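Local coordinates for nematode fatty acid retinoid binding protein (Necator americanus, PDB 4XCP), which probably binds lipids such as fatty acids and retinol, as other nematode FAR proteins do, and carries bound palmitic acid, at residues Asp27-Pro31 against Phe153-Val157; Glu95-Phe99 against Leu135-Ser140. All coordinates share one frame; numbering follows the deposited sequence.

Contact 1 (Asp27-Pro31 against Phe153-Val157); sequences DLMPP and FLAKV
Phe153 has CG opposite its backbone N (chi1 179°), which sends the ring toward loop 27-31, and a chi2 of 89° sets one of its faces to Pro31. The two side chains come from opposite directions. Pro31 CD lies over that face, 4.0 Å from the Phe153 ring centroid and 14° off its normal. This is a CH-pi contact.

Other loop atoms also approach this ring. Pro30 approaches obliquely, with its CA 3.5 Å from Phe153 CD2. Met29 O also comes in obliquely, 3.3 Å from Phe153 CE2. It accepts a hydrogen bond from Arg34 NH2, and the Arg34 side chain touches Phe153 as well. Asp27 O meets the ring at its edge, near the plane, 3.6 Å from Phe153 CZ. A carbonyl oxygen placed there faces ring hydrogens, which is probably mildly favourable.

The segment 27-31 links helix 23-26 to helix 31-39 in an all-helical fold. Pro30 is the N-cap residue of helix 31-39, so Phe153 packs against the very start of that helix. The side chain of Met29, a selenomethionine, leaves its backbone pointing away from helix 152-159. It touches Leu37 and a bound palmitic acid, so the loop lies between this helix and a ligand site.

Leu154 and Val157 extend the apolar surface beside Phe153. Leu154 CD2 touches two loop groups, 3.7 Å from Leu28 O and 4.0 Å from Pro30 CD. The Leu28 side chain leaves its backbone away from the helix, but its CD2 branch still reaches Val157 CG1 at 3.8 Å. These two side chains cross at about a right angle. Helix 162-167 adds to the packing, with Phe166 against Leu28 and Ala163 against Val157.

Contact 2 (Glu95-Phe99 against Leu135-Ser140); sequences EAKGF and LYKAMS
Glu95 reaches across to Ser140 and uses both carboxylate oxygens. Glu95 OE1 accepts a hydrogen bond from Ser140 OG at 2.7 Å through its syn lone pair. Glu95 OE2 accepts one from Ser140 N at 2.8 Å. The N-H points almost straight at it (163°) and meets OE2 on the syn side, 32° out of the carboxylate plane. The paired bonds should limit rotation of the carboxylate. Ser140 OG also takes a hydrogen bond from Gly143 N, which caps helix 141-150. The acid therefore sits at a helix N-terminus, which may stabilise its negative charge.

The rest of the contact is apolar. Selenomethionine Met139, bent at chi3 (-72°), brings CE 4.1 Å from the centroid of the Phe99 ring, off-centre. Met139 SE touches Phe99 CB at 3.7 Å and also lies obliquely beside the ring, a Met-aromatic contact. Tyr136 makes an offset edge-to-face pair with Phe99, its edge toward the Phe99 face. Tyr136 OH is satisfied by Glu159, and Leu135 CB meets the Phe99 ring edge.

The contact joins helix 94-115 to the end of helix 122-138. Helix 141-150 packs beside it, with Phe147 edge-to-face with Phe99 and also touching Ala96 and Met139.

The centres of the two contacts are 16 Å apart. Their nearest atoms come within about 4 Å without touching. Along the chain the order is 27-31, 95-99, 135-140 and 153-157, so contact 2 is nested inside the loop closed by contact 1. Helix 152-159 relates the two. Its earlier residues pack on the loop of contact 1, while Phe158 stacks on Tyr136 of contact 2 and Glu159 bonds to its hydroxyl. Contact 1 thus brings the N-terminal part of the chain to the C-terminal helices, and contact 2 joins helices in between. Contact 1 borders a bound palmitic acid; in contact 2 the side chain of Phe99 is about 13 Å from a bound palmitic acid.

Contact 1 (Asp27-Pro31 against Phe153-Val157)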
loop_
_atom_site.group_PDB
_atom_site.type_symbol
_atom_site.label_atom_id
_atom_site.label_comp_id
_atom_site.label_asym_id
_atom_site.label_seq_id
_atom_site.Cartn_x
_atom_site.Cartn_y
_atom_site.Cartn_z
ATOM N N ASP A 27 10.527 1.478 5.585
ATOM C CA ASP A 27 11.596 0.734 4.884
ATOM C C ASP A 27 11.078 -0.502 4.114
ATOM O O ASP A 27 11.749 -0.955 3.185
ATOM C CB ASP A 27 12.689 0.283 5.862
ATOM C CG ASP A 27 13.570 1.410 6.370
ATOM O OD1 ASP A 27 13.630 2.455 5.706
ATOM O OD2 ASP A 27 14.214 1.230 7.427
ATOM N N LEU A 28 9.884 -1.022 4.486
ATOM C CA LEU A 28 9.257 -2.186 3.841
ATOM C C LEU A 28 8.448 -1.755 2.640
ATOM O O LEU A 28 8.009 -2.601 1.858
ATOM C CB LEU A 28 8.307 -2.903 4.828
ATOM C CG LEU A 28 8.879 -3.448 6.146
ATOM C CD1 LEU A 28 7.775 -4.122 6.959
ATOM C CD2 LEU A 28 10.035 -4.438 5.907
HETATM N N MSE A 29 8.189 -0.441 2.517
HETATM C CA MSE A 29 7.381 0.060 1.416
HETATM C C MSE A 29 8.242 0.326 0.192
HETATM O O MSE A 29 9.378 0.787 0.340
HETATM C CB MSE A 29 6.644 1.355 1.807
HETATM C CG MSE A 29 5.667 1.213 2.971
HETATM SE SE MSE A 29 4.992 3.028 3.479
HETATM C CE MSE A 29 4.518 3.642 1.739
ATOM N N PRO A 30 7.722 0.074 -1.036
ATOM C CA PRO A 30 8.523 0.380 -2.232
ATOM C C PRO A 30 8.844 1.877 -2.300
ATOM O O PRO A 30 8.056 2.681 -1.776
ATOM C CB PRO A 30 7.678 -0.133 -3.411
ATOM C CG PRO A 30 6.369 -0.442 -2.879
ATOM C CD PRO A 30 6.398 -0.486 -1.383
ATOM N N PRO A 31 10.020 2.252 -2.854
ATOM C CA PRO A 31 10.438 3.672 -2.844
ATOM C C PRO A 31 9.454 4.676 -3.449
ATOM O O PRO A 31 9.317 5.773 -2.910
ATOM C CB PRO A 31 11.782 3.659 -3.595
ATOM C CG PRO A 31 11.814 2.330 -4.342
ATOM C CD PRO A 31 11.067 1.392 -3.455
ATOM N N PHE A 153 11.021 -5.330 -5.568
ATOM C CA PHE A 153 11.353 -4.718 -4.278
ATOM C C PHE A 153 10.655 -5.463 -3.152
ATOM O O PHE A 153 11.288 -5.779 -2.143
ATOM C CB PHE A 153 11.005 -3.204 -4.239
ATOM C CG PHE A 153 11.320 -2.591 -2.891
ATOM C CD1 PHE A 153 12.582 -2.066 -2.625
ATOM C CD2 PHE A 153 10.378 -2.599 -1.866
ATOM C CE1 PHE A 153 12.886 -1.546 -1.364
ATOM C CE2 PHE A 153 10.687 -2.084 -0.608
ATOM C CZ PHE A 153 11.937 -1.570 -0.364
ATOM N N LEU A 154 9.347 -5.713 -3.312
ATOM C CA LEU A 154 8.546 -6.411 -2.316
ATOM C C LEU A 154 8.976 -7.869 -2.146
ATOM O O LEU A 154 9.076 -8.344 -1.017
ATOM C CB LEU A 154 7.044 -6.269 -2.620
ATOM C CG LEU A 154 6.432 -4.864 -2.375
ATOM C CD1 LEU A 154 4.993 -4.807 -2.877
ATOM C CD2 LEU A 154 6.479 -4.469 -0.888
ATOM N N ALA A 155 9.285 -8.558 -3.257
ATOM C CA ALA A 155 9.778 -9.941 -3.229
ATOM C C ALA A 155 11.058 -10.010 -2.387
ATOM O O ALA A 155 11.179 -10.902 -1.552
ATOM C CB ALA A 155 10.062 -10.425 -4.641
ATOM N N LYS A 156 11.978 -9.032 -2.568
ATOM C CA LYS A 156 13.233 -8.922 -1.814
ATOM C C LYS A 156 12.977 -8.676 -0.308
ATOM O O LYS A 156 13.634 -9.281 0.524
ATOM C CB LYS A 156 14.117 -7.815 -2.411
ATOM C CG LYS A 156 15.582 -7.907 -1.999
ATOM C CD LYS A 156 16.401 -6.742 -2.517
ATOM C CE LYS A 156 17.812 -6.756 -1.975
ATOM N NZ LYS A 156 18.623 -5.634 -2.522
ATOM N N VAL A 157 12.010 -7.818 0.032
ATOM C CA VAL A 157 11.601 -7.545 1.419
ATOM C C VAL A 157 11.157 -8.859 2.103
ATOM O O VAL A 157 11.505 -9.110 3.262
ATOM C CB VAL A 157 10.517 -6.418 1.456
ATOM C CG1 VAL A 157 9.682 -6.454 2.732
ATOM C CG2 VAL A 157 11.171 -5.055 1.275
#

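Contact 2 (Glu95-Phe99 against Leu135-Ser140)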
loop_
_atom_site.group_PDB
_atom_site.type_symbol
_atom_site.label_atom_id
_atom_site.label_comp_id
_atom_site.label_asym_id
_atom_site.label_seq_id
_atom_site.Cartn_x
_atom_site.Cartn_y
_atom_site.Cartn_z
ATOM N N GLU A 95 -2.727 -17.076 -9.079
ATOM C CA GLU A 95 -2.244 -17.197 -7.705
ATOM C C GLU A 95 -1.578 -15.915 -7.187
ATOM O O GLU A 95 -1.980 -15.418 -6.136
ATOM C CB GLU A 95 -1.330 -18.425 -7.554
ATOM C CG GLU A 95 -0.893 -18.685 -6.122
ATOM C CD GLU A 95 0.164 -19.759 -6.002
ATOM O OE1 GLU A 95 0.888 -19.996 -6.995
ATOM O OE2 GLU A 95 0.270 -20.370 -4.916
ATOM N N ALA A 96 -0.580 -15.381 -7.916
ATOM C CA ALA A 96 0.122 -14.156 -7.512
ATOM C C ALA A 96 -0.832 -12.946 -7.553
ATOM O O ALA A 96 -0.718 -12.068 -6.694
ATOM C CB ALA A 96 1.342 -13.921 -8.388
ATOM N N LYS A 97 -1.820 -12.938 -8.502
ATOM C CA LYS A 97 -2.842 -11.877 -8.580
ATOM C C LYS A 97 -3.682 -11.875 -7.285
ATOM O O LYS A 97 -3.865 -10.819 -6.684
ATOM C CB LYS A 97 -3.745 -12.053 -9.814
ATOM C CG LYS A 97 -4.677 -10.864 -10.086
ATOM C CD LYS A 97 -5.532 -11.055 -11.361
ATOM C CE LYS A 97 -4.765 -10.812 -12.651
ATOM N NZ LYS A 97 -5.617 -10.972 -13.860
ATOM N N GLY A 98 -4.134 -13.057 -6.857
ATOM C CA GLY A 98 -4.897 -13.220 -5.621
ATOM C C GLY A 98 -4.146 -12.713 -4.405
ATOM O O GLY A 98 -4.713 -11.995 -3.578
ATOM N N PHE A 99 -2.830 -13.030 -4.331
ATOM C CA PHE A 99 -1.953 -12.596 -3.238
ATOM C C PHE A 99 -1.810 -11.084 -3.208
ATOM O O PHE A 99 -1.969 -10.475 -2.154
ATOM C CB PHE A 99 -0.563 -13.251 -3.322
ATOM C CG PHE A 99 0.451 -12.571 -2.423
ATOM C CD1 PHE A 99 0.357 -12.669 -1.037
ATOM C CD2 PHE A 99 1.459 -11.774 -2.961
ATOM C CE1 PHE A 99 1.273 -12.008 -0.213
ATOM C CE2 PHE A 99 2.383 -11.135 -2.133
ATOM C CZ PHE A 99 2.291 -11.263 -0.771
ATOM N N LEU A 135 0.852 -15.135 3.850
ATOM C CA LEU A 135 0.198 -15.360 2.566
ATOM C C LEU A 135 1.241 -15.522 1.439
ATOM O O LEU A 135 1.050 -16.327 0.532
ATOM C CB LEU A 135 -0.767 -14.217 2.248
ATOM C CG LEU A 135 -1.966 -14.090 3.182
ATOM C CD1 LEU A 135 -2.684 -12.800 2.954
ATOM C CD2 LEU A 135 -2.902 -15.284 3.060
ATOM N N TYR A 136 2.342 -14.763 1.513
ATOM C CA TYR A 136 3.425 -14.856 0.551
ATOM C C TYR A 136 4.041 -16.254 0.653
ATOM O O TYR A 136 4.184 -16.928 -0.364
ATOM C CB TYR A 136 4.473 -13.752 0.784
ATOM C CG TYR A 136 5.693 -13.919 -0.090
ATOM C CD1 TYR A 136 5.696 -13.472 -1.411
ATOM C CD2 TYR A 136 6.823 -14.596 0.375
ATOM C CE1 TYR A 136 6.800 -13.661 -2.235
ATOM C CE2 TYR A 136 7.940 -14.777 -0.438
ATOM C CZ TYR A 136 7.921 -14.309 -1.742
ATOM O OH TYR A 136 9.004 -14.501 -2.554
ATOM N N LYS A 137 4.361 -16.702 1.891
ATOM C CA LYS A 137 4.944 -18.023 2.130
ATOM C C LYS A 137 3.985 -19.148 1.763
ATOM O O LYS A 137 4.452 -20.175 1.318
ATOM C CB LYS A 137 5.478 -18.162 3.570
ATOM C CG LYS A 137 6.599 -17.175 3.918
ATOM C CD LYS A 137 7.927 -17.485 3.192
ATOM C CE LYS A 137 9.000 -16.480 3.546
ATOM N NZ LYS A 137 10.294 -16.782 2.888
ATOM N N ALA A 138 2.656 -18.921 1.846
ATOM C CA ALA A 138 1.628 -19.913 1.474
ATOM C C ALA A 138 1.530 -20.170 -0.045
ATOM O O ALA A 138 0.920 -21.159 -0.444
ATOM C CB ALA A 138 0.268 -19.495 2.020
HETATM N N MSE A 139 2.065 -19.252 -0.884
HETATM C CA MSE A 139 2.061 -19.399 -2.353
HETATM C C MSE A 139 3.042 -20.493 -2.773
HETATM O O MSE A 139 4.002 -20.765 -2.042
HETATM C CB MSE A 139 2.519 -18.107 -3.042
HETATM C CG MSE A 139 1.442 -17.019 -3.105
HETATM SE SE MSE A 139 1.845 -15.733 -4.501
HETATM C CE MSE A 139 3.304 -14.862 -3.701
ATOM N N SER A 140 2.830 -21.082 -3.966
ATOM C CA SER A 140 3.777 -22.035 -4.542
ATOM C C SER A 140 5.029 -21.222 -4.941
ATOM O O SER A 140 4.970 -19.998 -5.001
ATOM C CB SER A 140 3.198 -22.674 -5.808
ATOM O OG SER A 140 3.002 -21.708 -6.835
#